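Local atomic coordinates of nonribosomal peptide synthase (Streptomyces sp. MJ635-86F5, PDB entry 5JJP), a protein that adenylates an aliphatic beta-amino acid, probably with ATP, as an AMP-binding enzyme of nonribosomal peptide synthesis. Residues G215-D220 / I271-G276. Sequence-based numbering, arbitrary orientation.
Sequences GLIGPD and ITQVHG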
loop_
_atom_site.group_PDB
_atom_site.type_symbol
_atom_site.label_atom_id
_atom_site.label_comp_id
_atom_site.label_asym_id
_atom_site.label_seq_id
_atom_site.Cartn_x
_atom_site.Cartn_y
_atom_site.Cartn_z
ATOM N N GLY A 215 15.794 4.755 -2.372
ATOM C CA GLY A 215 16.120 5.487 -1.145
ATOM C C GLY A 215 15.073 6.505 -0.737
ATOM O O GLY A 215 15.410 7.624 -0.336
ATOM N N LEU A 216 13.808 6.134 -0.789
ATOM C CA LEU A 216 12.779 7.056 -0.386
ATOM C C LEU A 216 12.674 7.135 1.081
ATOM O O LEU A 216 12.230 8.174 1.611
ATOM C CB LEU A 216 11.418 6.634 -0.909
ATOM C CG LEU A 216 10.750 7.293 -2.092
ATOM C CD1 LEU A 216 11.604 7.526 -3.308
ATOM C CD2 LEU A 216 9.493 6.479 -2.411
ATOM N N ILE A 217 12.956 6.028 1.762
ATOM C CA ILE A 217 12.806 5.979 3.206
ATOM C C ILE A 217 14.023 5.336 3.800
ATOM O O ILE A 217 14.476 4.304 3.334
ATOM C CB ILE A 217 11.521 5.207 3.659
ATOM C CG1 ILE A 217 10.274 5.825 3.023
ATOM C CG2 ILE A 217 11.343 5.242 5.186
ATOM C CD1 ILE A 217 9.028 4.984 3.190
ATOM N N GLY A 218 14.526 5.939 4.859
ATOM C CA GLY A 218 15.675 5.386 5.588
ATOM C C GLY A 218 15.227 5.050 6.976
ATOM O O GLY A 218 14.167 5.504 7.423
ATOM N N PRO A 219 16.021 4.251 7.693
ATOM C CA PRO A 219 15.643 3.860 9.085
ATOM C C PRO A 219 15.366 4.982 10.071
ATOM O O PRO A 219 14.592 4.781 11.024
ATOM C CB PRO A 219 16.820 3.024 9.554
ATOM C CG PRO A 219 17.417 2.502 8.289
ATOM C CD PRO A 219 17.236 3.581 7.245
ATOM N N ASP A 220 15.949 6.155 9.857
ATOM C CA ASP A 220 15.722 7.309 10.739
ATOM C C ASP A 220 14.380 7.950 10.531
ATOM O O ASP A 220 13.940 8.706 11.361
ATOM C CB ASP A 220 16.806 8.386 10.519
ATOM C CG ASP A 220 18.190 7.930 10.997
ATOM O OD1 ASP A 220 18.247 7.044 11.901
ATOM O OD2 ASP A 220 19.219 8.434 10.454
ATOM N N ILE A 271 7.460 13.879 12.861
ATOM C CA ILE A 271 7.352 13.278 11.530
ATOM C C ILE A 271 8.380 13.836 10.523
ATOM O O ILE A 271 8.479 15.062 10.339
ATOM C CB ILE A 271 5.932 13.504 10.985
ATOM C CG1 ILE A 271 4.913 12.840 11.905
ATOM C CG2 ILE A 271 5.806 12.989 9.557
ATOM C CD1 ILE A 271 5.058 11.325 12.018
ATOM N N THR A 272 9.160 12.946 9.897
ATOM C CA THR A 272 10.111 13.355 8.849
ATOM C C THR A 272 9.553 13.219 7.447
ATOM O O THR A 272 10.015 13.892 6.539
ATOM C CB THR A 272 11.405 12.560 8.904
ATOM O OG1 THR A 272 11.137 11.174 8.684
ATOM C CG2 THR A 272 12.083 12.740 10.294
ATOM N N GLN A 273 8.551 12.370 7.254
ATOM C CA GLN A 273 8.009 12.185 5.905
ATOM C C GLN A 273 6.510 12.029 5.952
ATOM O O GLN A 273 5.981 11.335 6.815
ATOM C CB GLN A 273 8.653 10.972 5.256
ATOM C CG GLN A 273 8.207 10.732 3.812
ATOM C CD GLN A 273 8.976 9.613 3.158
ATOM O OE1 GLN A 273 8.499 8.499 3.087
ATOM N NE2 GLN A 273 10.207 9.895 2.748
ATOM N N VAL A 274 5.824 12.756 5.087
ATOM C CA VAL A 274 4.395 12.674 5.040
ATOM C C VAL A 274 3.963 12.020 3.725
ATOM O O VAL A 274 4.448 12.378 2.656
ATOM C CB VAL A 274 3.719 14.012 5.160
ATOM C CG1 VAL A 274 2.223 13.849 4.876
ATOM C CG2 VAL A 274 3.895 14.578 6.536
ATOM N N HIS A 275 3.098 11.024 3.841
ATOM C CA HIS A 275 2.440 10.390 2.705
ATOM C C HIS A 275 0.990 10.837 2.681
ATOM O O HIS A 275 0.315 10.809 3.712
ATOM C CB HIS A 275 2.413 8.855 2.859
ATOM C CG HIS A 275 3.749 8.202 2.762
ATOM N ND1 HIS A 275 3.902 6.837 2.733
ATOM C CD2 HIS A 275 4.990 8.722 2.681
ATOM C CE1 HIS A 275 5.174 6.538 2.615
ATOM N NE2 HIS A 275 5.864 7.670 2.622
ATOM N N GLY A 276 0.517 11.210 1.520
ATOM C CA GLY A 276 -0.864 11.642 1.385
ATOM C C GLY A 276 -1.207 12.045 -0.028
ATOM O O GLY A 276 -0.321 12.170 -0.857
#
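Q273 reaches from its strand to the loop 215-220 and bonds its amide nitrogen to a main-chain oxygen there. NE2 of Q273 lies 2.9 Å from O of L216, with an N-H...O angle of 165°; that oxygen sits in the plane of the amide, so the donor is well aimed. With CG anti to the backbone N (chi1 -177°) and the chain extended beyond it, the amide is carried out to the loop. The side chains of I217 and Q273 cross at about a right angle, and CG1 of I217 lies 3.2 Å from OE1 of Q273. OE1 of Q273 accepts a bond from NE2 of H275 at 2.8 Å, lying in the plane of the imidazole, while CD1 of I217 meets that ring's edge 4.2 Å from NE2 of H275. These two bonds fix which way the amide is turned. A leucine in place of Q273 would probably leave O of L216 and NE2 of H275 without these partners. S300 also takes a bond from NE2 of Q273. The contact thus ties the loop between helix 201-212 and strand 222-225 to strand 273-276, which runs parallel to 222-225 beside it in the mixed six-stranded sheet, with I217 also packing on L240 and T241 of helix 232-243.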